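PDB 4ITA: succinate-semialdehyde dehydrogenase, which oxidises succinic semialdehyde to succinate with a nicotinamide cofactor, here bound as NADPH, as a member of the aldehyde dehydrogenase family. Local coordinates for the interface of chains A and B. Residues are numbered along the deposited sequence; one frame, centred on the assembly and turned at random. Chains: chain A/B, Succinate-semialdehyde dehydrogenase.

Contact 1: the interface of chains A and B. Residues chain A 109-111, 116, 118, 452; chain B 422, 424-426.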
loop_
_atom_site.group_PDB
_atom_site.type_symbol
_atom_site.label_atom_id
_atom_site.label_comp_id
_atom_site.label_asym_id
_atom_site.label_seq_id
_atom_site.Cartn_x
_atom_site.Cartn_y
_atom_site.Cartn_z
ATOM N N THR A 109 -9.215 -12.228 -17.396
ATOM C CA THR A 109 -8.855 -13.520 -16.826
ATOM C C THR A 109 -9.992 -14.474 -17.136
ATOM O O THR A 109 -11.155 -14.151 -16.907
ATOM C CB THR A 109 -8.659 -13.423 -15.301
ATOM O OG1 THR A 109 -7.516 -12.602 -15.021
ATOM C CG2 THR A 109 -8.442 -14.807 -14.688
ATOM N N GLU A 110 -9.663 -15.645 -17.664
ATOM C CA GLU A 110 -10.686 -16.596 -18.072
ATOM C C GLU A 110 -11.340 -17.281 -16.876
ATOM O O GLU A 110 -10.664 -17.855 -16.019
ATOM C CB GLU A 110 -10.099 -17.637 -19.032
ATOM C CG GLU A 110 -11.141 -18.491 -19.751
ATOM C CD GLU A 110 -12.006 -17.692 -20.714
ATOM O OE1 GLU A 110 -13.127 -18.148 -21.017
ATOM O OE2 GLU A 110 -11.570 -16.608 -21.164
ATOM N N THR A 111 -12.663 -17.176 -16.808
ATOM C CA THR A 111 -13.466 -17.882 -15.817
ATOM C C THR A 111 -14.718 -18.361 -16.534
ATOM O O THR A 111 -14.794 -18.302 -17.761
ATOM C CB THR A 111 -13.886 -16.976 -14.641
ATOM O OG1 THR A 111 -14.776 -15.954 -15.103
ATOM C CG2 THR A 111 -12.672 -16.332 -13.958
ATOM N N SER A 116 -14.745 -11.588 -17.557
ATOM C CA SER A 116 -14.204 -11.299 -16.237
ATOM C C SER A 116 -12.848 -10.644 -16.396
ATOM O O SER A 116 -12.000 -11.116 -17.153
ATOM C CB SER A 116 -14.136 -12.550 -15.354
ATOM O OG SER A 116 -13.573 -13.644 -16.046
ATOM N N VAL A 118 -10.064 -7.197 -14.701
ATOM C CA VAL A 118 -9.802 -6.085 -13.808
ATOM C C VAL A 118 -9.691 -4.829 -14.663
ATOM O O VAL A 118 -9.007 -4.834 -15.699
ATOM C CB VAL A 118 -8.500 -6.299 -13.009
ATOM C CG1 VAL A 118 -8.204 -5.095 -12.121
ATOM C CG2 VAL A 118 -8.591 -7.578 -12.168
ATOM N N THR A 452 -12.500 -5.391 -9.945
ATOM C CA THR A 452 -12.810 -6.675 -10.567
ATOM C C THR A 452 -14.226 -6.656 -11.125
ATOM O O THR A 452 -15.171 -6.244 -10.448
ATOM C CB THR A 452 -12.658 -7.825 -9.567
ATOM O OG1 THR A 452 -11.267 -8.039 -9.345
ATOM C CG2 THR A 452 -13.264 -9.115 -10.109
ATOM N N ASP B 422 -12.753 -15.299 -5.598
ATOM C CA ASP B 422 -12.271 -16.362 -6.470
ATOM C C ASP B 422 -10.768 -16.148 -6.538
ATOM O O ASP B 422 -10.330 -15.060 -6.880
ATOM C CB ASP B 422 -12.914 -16.171 -7.850
ATOM C CG ASP B 422 -12.512 -17.232 -8.868
ATOM O OD1 ASP B 422 -11.389 -17.770 -8.804
ATOM O OD2 ASP B 422 -13.333 -17.505 -9.771
ATOM N N ARG B 424 -8.678 -16.615 -8.632
ATOM C CA ARG B 424 -8.202 -16.184 -9.942
ATOM C C ARG B 424 -8.301 -14.676 -10.186
ATOM O O ARG B 424 -7.694 -14.162 -11.129
ATOM C CB ARG B 424 -8.966 -16.928 -11.042
ATOM C CG ARG B 424 -8.731 -18.434 -11.023
ATOM C CD ARG B 424 -9.651 -19.145 -12.004
ATOM N NE ARG B 424 -11.048 -19.023 -11.605
ATOM C CZ ARG B 424 -12.063 -19.597 -12.241
ATOM N NH1 ARG B 424 -11.841 -20.337 -13.318
ATOM N NH2 ARG B 424 -13.298 -19.422 -11.798
ATOM N N LEU B 425 -9.060 -13.980 -9.339
ATOM C CA LEU B 425 -9.344 -12.556 -9.515
ATOM C C LEU B 425 -9.013 -11.799 -8.247
ATOM O O LEU B 425 -9.359 -12.252 -7.162
ATOM C CB LEU B 425 -10.833 -12.357 -9.801
ATOM C CG LEU B 425 -11.348 -12.955 -11.110
ATOM C CD1 LEU B 425 -12.869 -12.925 -11.163
ATOM C CD2 LEU B 425 -10.758 -12.178 -12.260
ATOM N N PRO B 426 -8.343 -10.641 -8.374
ATOM C CA PRO B 426 -8.061 -9.850 -7.170
ATOM C C PRO B 426 -9.341 -9.413 -6.451
ATOM O O PRO B 426 -10.424 -9.334 -7.049
ATOM C CB PRO B 426 -7.284 -8.644 -7.704
ATOM C CG PRO B 426 -6.742 -9.095 -9.042
ATOM C CD PRO B 426 -7.785 -10.023 -9.588
#
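A guanidinium lying flat beneath a threonine methyl sets the pattern of this patch of the subunit interface, in which a loop of chain B runs along chain A strands 115-122 and 448-455 and the segment A:Thr109 to A:Thr111, and probably helps seat them on the partner. The side chain of B:Arg424, bent at chi3 (-66°), curls back on its own chain and grips B:Asp422 side-on. NE of B:Arg424 meets OD1 of B:Asp422, and NH2 of B:Arg424 forms a salt bridge with OD2 of B:Asp422 at 2.8 Å, each carboxylate oxygen using its syn lone pair; the backbone N of B:Arg424 reaches OD1 as well, from above the carboxylate plane. With that edge so occupied, the guanidinium offers a face to the partner: CG2 of A:Thr111 sits over its centre, 3.7 Å from CZ of B:Arg424. The rotamer of A:Thr111 (chi1 66°) puts CG2 anti to the carbonyl carbon and OG1 in the crowded position, where OG1 pairs with OG of A:Ser116 at 2.8 Å. The same OG of A:Ser116 donates to the carbonyl O of A:Thr109 at 2.6 Å, almost along the C=O axis. B:Leu425 spreads its two branches, CD2 toward CB of A:Thr109 and CD1 toward CG2 of A:Thr452, while A:Val118 and B:Pro426 meet tip to tip, CG2 to CD at 3.6 Å. The hydroxyl OG1 of A:Thr452 donates to the carbonyl O of B:Pro426 at 2.8 Å, approaching 35° above the carbonyl plane.

Contact 2: the interface of chains A and B. Residues chain A 210, 213-214, 217-218, 229, 231, 432, 434-435; chain B 221-222, 224.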
loop_
_atom_site.group_PDB
_atom_site.type_symbol
_atom_site.label_atom_id
_atom_site.label_comp_id
_atom_site.label_asym_id
_atom_site.label_seq_id
_atom_site.Cartn_x
_atom_site.Cartn_y
_atom_site.Cartn_z
ATOM N N GLU A 210 11.775 10.440 7.782
ATOM C CA GLU A 210 10.964 9.516 8.558
ATOM C C GLU A 210 9.917 10.168 9.467
ATOM O O GLU A 210 8.783 9.699 9.502
ATOM C CB GLU A 210 11.831 8.538 9.354
ATOM C CG GLU A 210 10.992 7.482 10.044
ATOM C CD GLU A 210 11.815 6.394 10.683
ATOM O OE1 GLU A 210 12.943 6.141 10.208
ATOM O OE2 GLU A 210 11.327 5.796 11.667
ATOM N N GLY A 213 7.016 11.174 7.269
ATOM C CA GLY A 213 6.314 9.993 6.794
ATOM C C GLY A 213 5.503 9.299 7.876
ATOM O O GLY A 213 4.360 8.903 7.655
ATOM N N ALA A 214 6.079 9.171 9.067
ATOM C CA ALA A 214 5.371 8.568 10.194
ATOM C C ALA A 214 4.105 9.349 10.542
ATOM O O ALA A 214 3.063 8.764 10.838
ATOM C CB ALA A 214 6.284 8.490 11.406
ATOM N N ALA A 217 1.555 8.905 7.501
ATOM C CA ALA A 217 1.064 7.538 7.381
ATOM C C ALA A 217 0.214 7.110 8.575
ATOM O O ALA A 217 -0.765 6.381 8.410
ATOM C CB ALA A 217 2.209 6.559 7.157
ATOM N N SER A 218 0.576 7.556 9.776
ATOM C CA SER A 218 -0.237 7.231 10.950
ATOM C C SER A 218 -1.614 7.885 10.851
ATOM O O SER A 218 -2.635 7.243 11.129
ATOM C CB SER A 218 0.485 7.590 12.256
ATOM O OG SER A 218 0.730 8.978 12.369
ATOM N N LEU A 229 5.236 5.808 0.777
ATOM C CA LEU A 229 6.289 6.577 1.438
ATOM C C LEU A 229 7.633 6.349 0.772
ATOM O O LEU A 229 8.092 5.213 0.661
ATOM C CB LEU A 229 6.397 6.206 2.920
ATOM C CG LEU A 229 5.203 6.496 3.825
ATOM C CD1 LEU A 229 5.568 6.162 5.263
ATOM C CD2 LEU A 229 4.783 7.952 3.728
ATOM N N LEU A 231 11.223 7.516 1.551
ATOM C CA LEU A 231 11.990 8.181 2.596
ATOM C C LEU A 231 13.487 8.127 2.317
ATOM O O LEU A 231 13.904 7.811 1.198
ATOM C CB LEU A 231 11.634 7.628 3.983
ATOM C CG LEU A 231 10.124 7.530 4.246
ATOM C CD1 LEU A 231 9.878 6.935 5.622
ATOM C CD2 LEU A 231 9.394 8.891 4.097
ATOM N N ARG A 432 13.181 1.055 6.724
ATOM C CA ARG A 432 12.732 2.376 7.137
ATOM C C ARG A 432 12.797 3.407 6.009
ATOM O O ARG A 432 12.481 4.580 6.227
ATOM C CB ARG A 432 13.499 2.849 8.375
ATOM C CG ARG A 432 13.157 2.062 9.639
ATOM C CD ARG A 432 11.982 2.673 10.385
ATOM N NE ARG A 432 11.441 1.751 11.386
ATOM C CZ ARG A 432 10.620 2.112 12.367
ATOM N NH1 ARG A 432 10.254 3.377 12.491
ATOM N NH2 ARG A 432 10.170 1.204 13.227
ATOM N N GLY A 434 10.824 3.237 3.514
ATOM C CA GLY A 434 9.461 3.352 3.024
ATOM C C GLY A 434 8.921 2.100 2.368
ATOM O O GLY A 434 9.416 0.988 2.573
ATOM N N TYR A 435 7.873 2.295 1.579
ATOM C CA TYR A 435 7.169 1.204 0.907
ATOM C C TYR A 435 6.384 1.777 -0.257
ATOM O O TYR A 435 6.107 2.984 -0.316
ATOM C CB TYR A 435 6.234 0.469 1.881
ATOM C CG TYR A 435 5.312 1.394 2.647
ATOM C CD1 TYR A 435 5.567 1.724 3.972
ATOM C CD2 TYR A 435 4.198 1.963 2.032
ATOM C CE1 TYR A 435 4.727 2.584 4.676
ATOM C CE2 TYR A 435 3.356 2.825 2.721
ATOM C CZ TYR A 435 3.632 3.132 4.038
ATOM O OH TYR A 435 2.817 3.982 4.753
ATOM N N GLY B 221 1.611 2.747 10.291
ATOM C CA GLY B 221 2.042 3.970 9.638
ATOM C C GLY B 221 3.134 4.671 10.414
ATOM O O GLY B 221 4.133 5.110 9.835
ATOM N N GLN B 222 2.958 4.749 11.734
ATOM C CA GLN B 222 3.967 5.344 12.614
ATOM C C GLN B 222 5.305 4.618 12.510
ATOM O O GLN B 222 6.367 5.233 12.621
ATOM C CB GLN B 222 3.490 5.327 14.065
ATOM C CG GLN B 222 4.500 5.891 15.062
ATOM C CD GLN B 222 4.776 7.377 14.861
ATOM O OE1 GLN B 222 3.887 8.139 14.479
ATOM N NE2 GLN B 222 6.014 7.791 15.115
ATOM N N ILE B 224 6.398 3.058 9.802
ATOM C CA ILE B 224 6.810 3.013 8.386
ATOM C C ILE B 224 6.679 1.597 7.814
ATOM O O ILE B 224 7.594 1.077 7.171
ATOM C CB ILE B 224 8.266 3.556 8.153
ATOM C CG1 ILE B 224 8.538 4.808 8.997
ATOM C CG2 ILE B 224 8.514 3.842 6.669
ATOM C CD1 ILE B 224 7.568 5.951 8.756
HETATM O O HOH W 1 8.800 -0.650 5.311
HETATM O O HOH W 2 8.901 6.547 12.931
#
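B:Ile224 acts as a plug, burying 107 Å² of its surface against helix 210-222 and the nearby strands and loops of chain A. Its methyl CG2, anti to the backbone N, points straight at A:Leu231, tip to tip, with CG2 of B:Ile224 3.5 Å from CD1 of A:Leu231; CA of A:Gly434 and CD1 of A:Leu229 close in around the same methyl. The other branch turns toward the helix, where CD1 of B:Ile224 lies 3.7 Å from CA of A:Ala214, and CG1 crosses the CG methylene of A:Glu210 obliquely. The ring of A:Tyr435 turns its edge to the backbone carbonyl carbon of B:Ile224. Close approach of the two helices 210-222 is probably allowed by small residues, CB of A:Ala217 resting 3.6 Å from CA of B:Gly221.

The polar groups meet more loosely, through water. One water joins OE2 of A:Glu210 (2.8 Å) to the carbonyl O of B:Gln222 (2.9 Å), and another links the carbonyls of A:Gly434 and B:Ile224. The A:Glu210 carboxylate is steadied by NH1 of A:Arg432, 2.8 Å from OE2, in a salt bridge within chain A. The amide of B:Gln222, its chain bent at chi2 (65°), merely lies beside CB of A:Ala214. The contact thus fits one subunit to the other by shape, with water bridging the polar groups, and probably helps hold the dimer together.

Contact 3: the interface of chains A and B. Residues chain A 405-408, 410-413; chain B 117, 121, 449-454.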
loop_
_atom_site.group_PDB
_atom_site.type_symbol
_atom_site.label_atom_id
_atom_site.label_comp_id
_atom_site.label_asym_id
_atom_site.label_seq_id
_atom_site.Cartn_x
_atom_site.Cartn_y
_atom_site.Cartn_z
ATOM N N ILE A 405 23.272 -8.694 -5.851
ATOM C CA ILE A 405 21.898 -8.498 -6.320
ATOM C C ILE A 405 20.894 -9.165 -5.384
ATOM O O ILE A 405 19.884 -8.568 -5.010
ATOM C CB ILE A 405 21.721 -9.038 -7.756
ATOM C CG1 ILE A 405 22.469 -8.147 -8.744
ATOM C CG2 ILE A 405 20.241 -9.128 -8.125
ATOM C CD1 ILE A 405 22.638 -8.755 -10.123
ATOM N N GLN A 406 21.178 -10.398 -4.989
ATOM C CA GLN A 406 20.236 -11.168 -4.195
ATOM C C GLN A 406 20.175 -10.723 -2.738
ATOM O O GLN A 406 19.102 -10.705 -2.130
ATOM C CB GLN A 406 20.578 -12.662 -4.275
ATOM C CG GLN A 406 20.333 -13.261 -5.652
ATOM C CD GLN A 406 18.865 -13.279 -6.028
ATOM O OE1 GLN A 406 18.014 -13.641 -5.217
ATOM N NE2 GLN A 406 18.559 -12.878 -7.260
ATOM N N GLU A 407 21.319 -10.354 -2.176
ATOM C CA GLU A 407 21.430 -10.231 -0.728
ATOM C C GLU A 407 21.506 -8.820 -0.159
ATOM O O GLU A 407 21.354 -8.648 1.048
ATOM C CB GLU A 407 22.602 -11.071 -0.213
ATOM C CG GLU A 407 22.475 -12.549 -0.539
ATOM C CD GLU A 407 23.701 -13.349 -0.146
ATOM O OE1 GLU A 407 24.326 -13.020 0.884
ATOM O OE2 GLU A 407 24.032 -14.306 -0.879
ATOM N N LEU A 408 21.742 -7.812 -0.998
ATOM C CA LEU A 408 21.680 -6.438 -0.506
ATOM C C LEU A 408 20.222 -6.078 -0.233
ATOM O O LEU A 408 19.359 -6.235 -1.104
ATOM C CB LEU A 408 22.321 -5.465 -1.498
ATOM C CG LEU A 408 23.840 -5.611 -1.609
ATOM C CD1 LEU A 408 24.395 -4.876 -2.826
ATOM C CD2 LEU A 408 24.510 -5.133 -0.330
ATOM N N ALA A 410 17.774 -3.769 -0.180
ATOM C CA ALA A 410 17.455 -2.457 -0.715
ATOM C C ALA A 410 16.380 -2.599 -1.775
ATOM O O ALA A 410 16.189 -3.683 -2.330
ATOM C CB ALA A 410 18.704 -1.820 -1.316
ATOM N N GLY A 411 15.693 -1.501 -2.072
ATOM C CA GLY A 411 14.731 -1.495 -3.160
ATOM C C GLY A 411 15.355 -1.471 -4.548
ATOM O O GLY A 411 14.690 -1.764 -5.537
ATOM N N ALA A 412 16.638 -1.127 -4.631
ATOM C CA ALA A 412 17.322 -1.096 -5.918
ATOM C C ALA A 412 18.773 -1.486 -5.742
ATOM O O ALA A 412 19.433 -1.019 -4.812
ATOM C CB ALA A 412 17.223 0.278 -6.539
ATOM N N VAL A 413 19.264 -2.352 -6.628
ATOM C CA VAL A 413 20.668 -2.729 -6.635
ATOM C C VAL A 413 21.246 -2.477 -8.018
ATOM O O VAL A 413 20.767 -3.031 -9.020
ATOM C CB VAL A 413 20.883 -4.201 -6.244
ATOM C CG1 VAL A 413 22.365 -4.555 -6.304
ATOM C CG2 VAL A 413 20.332 -4.482 -4.856
ATOM N N TYR B 117 15.954 -5.180 -14.700
ATOM C CA TYR B 117 14.732 -5.905 -14.395
ATOM C C TYR B 117 14.253 -5.607 -12.995
ATOM O O TYR B 117 14.957 -4.984 -12.197
ATOM C CB TYR B 117 14.929 -7.418 -14.561
ATOM C CG TYR B 117 16.075 -8.034 -13.768
ATOM C CD1 TYR B 117 17.376 -8.026 -14.259
ATOM C CD2 TYR B 117 15.851 -8.652 -12.537
ATOM C CE1 TYR B 117 18.420 -8.613 -13.543
ATOM C CE2 TYR B 117 16.885 -9.237 -11.818
ATOM C CZ TYR B 117 18.167 -9.211 -12.321
ATOM O OH TYR B 117 19.195 -9.801 -11.601
ATOM N N GLN B 121 11.289 -10.269 -3.924
ATOM C CA GLN B 121 11.852 -10.956 -2.776
ATOM C C GLN B 121 10.977 -10.729 -1.551
ATOM O O GLN B 121 10.359 -9.672 -1.408
ATOM C CB GLN B 121 13.270 -10.452 -2.527
ATOM C CG GLN B 121 14.222 -10.759 -3.671
ATOM C CD GLN B 121 15.642 -10.404 -3.319
ATOM O OE1 GLN B 121 15.910 -9.307 -2.843
ATOM N NE2 GLN B 121 16.556 -11.351 -3.498
ATOM N N ASN B 449 9.393 -7.144 -1.647
ATOM C CA ASN B 449 10.271 -6.107 -2.147
ATOM C C ASN B 449 10.379 -6.283 -3.649
ATOM O O ASN B 449 10.967 -7.252 -4.119
ATOM C CB ASN B 449 11.649 -6.249 -1.493
ATOM C CG ASN B 449 12.684 -5.310 -2.083
ATOM O OD1 ASN B 449 12.360 -4.402 -2.840
ATOM N ND2 ASN B 449 13.945 -5.522 -1.723
ATOM N N ALA B 450 9.780 -5.361 -4.396
ATOM C CA ALA B 450 10.000 -5.288 -5.832
ATOM C C ALA B 450 11.330 -4.563 -6.003
ATOM O O ALA B 450 11.399 -3.336 -5.892
ATOM C CB ALA B 450 8.867 -4.538 -6.510
ATOM N N LYS B 451 12.386 -5.340 -6.223
ATOM C CA LYS B 451 13.754 -4.826 -6.260
ATOM C C LYS B 451 14.147 -4.555 -7.705
ATOM O O LYS B 451 14.169 -5.465 -8.532
ATOM C CB LYS B 451 14.719 -5.838 -5.619
ATOM C CG LYS B 451 16.193 -5.437 -5.717
ATOM C CD LYS B 451 17.148 -6.514 -5.178
ATOM C CE LYS B 451 17.270 -6.466 -3.663
ATOM N NZ LYS B 451 18.028 -7.636 -3.126
ATOM N N THR B 452 14.443 -3.299 -8.017
ATOM C CA THR B 452 14.958 -2.959 -9.342
ATOM C C THR B 452 16.444 -3.275 -9.416
ATOM O O THR B 452 17.208 -2.915 -8.523
ATOM C CB THR B 452 14.720 -1.477 -9.667
ATOM O OG1 THR B 452 13.335 -1.303 -9.955
ATOM C CG2 THR B 452 15.521 -1.010 -10.870
ATOM N N VAL B 453 16.838 -3.963 -10.481
ATOM C CA VAL B 453 18.225 -4.354 -10.683
ATOM C C VAL B 453 18.729 -3.777 -11.993
ATOM O O VAL B 453 18.045 -3.849 -13.014
ATOM C CB VAL B 453 18.374 -5.884 -10.704
ATOM C CG1 VAL B 453 19.829 -6.283 -10.936
ATOM C CG2 VAL B 453 17.848 -6.483 -9.409
ATOM N N TRP B 454 19.920 -3.186 -11.954
ATOM C CA TRP B 454 20.535 -2.613 -13.146
ATOM C C TRP B 454 21.966 -3.109 -13.164
ATOM O O TRP B 454 22.709 -2.893 -12.206
ATOM C CB TRP B 454 20.501 -1.083 -13.069
ATOM C CG TRP B 454 21.011 -0.341 -14.285
ATOM C CD1 TRP B 454 20.259 0.227 -15.273
ATOM C CD2 TRP B 454 22.379 -0.046 -14.602
ATOM N NE1 TRP B 454 21.077 0.842 -16.198
ATOM C CE2 TRP B 454 22.381 0.684 -15.810
ATOM C CE3 TRP B 454 23.602 -0.335 -13.986
ATOM C CZ2 TRP B 454 23.561 1.128 -16.416
ATOM C CZ3 TRP B 454 24.775 0.108 -14.592
ATOM C CH2 TRP B 454 24.742 0.830 -15.792
HETATM O O HOH W 3 19.604 -12.084 -10.060
#
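Strand 448-455 of chain B lies parallel to strand 412-415 of chain A, while the C-terminal end of helix 398-407 and the loop after it in chain A meet B:Lys451 and strand 115-122 of chain B. The backbones join through N of B:Thr452 to O of A:Gly411, N of A:Val413 to O of B:Thr452 (2.9 Å, nearly along the C=O axis) and N of B:Trp454 to O of A:Val413. B:Lys451 leaves the strand with CG anti to the backbone N (chi1 175°) and bends at chi3, so that NZ donates to the carbonyls O of A:Ile405 and A:Leu408, each at 2.8 Å. NZ of B:Lys451 also donates to OE1 of B:Gln121 at 2.7 Å, which probably holds that amide with NE2 toward O of A:Gln406 at 3.0 Å, on a lone pair. A methionine in place of B:Lys451 removes the donor to the carbonyls of A:Ile405 and A:Leu408 and would probably weaken this join and loosen the hold on B:Gln121. ND2 of B:Asn449 approaches O of A:Ala410 from above the carbonyl plane, at 3.0 Å. On the apolar flank A:Ile405 crosses B:Val453 at about a right angle, CG2 to CG2 at 3.8 Å. The site thus carries a beta-sheet of chain A across the subunit boundary, adding the C-terminal strand of chain B at its edge.

Contact 2 and contact 3 lie about 20 Å apart, measured between the centres of their C-alpha atoms, whereas contact 1 is about 32 Å from contact 2 and 29 Å from contact 3. Strands 115-122 and 448-455 serve both contact 1 and contact 3, from chain A in the first and chain B in the second; residue 452 uses its side-chain hydroxyl in one and its backbone in the other. Two-fold symmetry repeats every contact with the chains exchanged, so each subunit both extends this pair of strands and receives its partner's. Such reciprocal exchange, with contact 2 pairing the helices 210-222, suits a stable dimer.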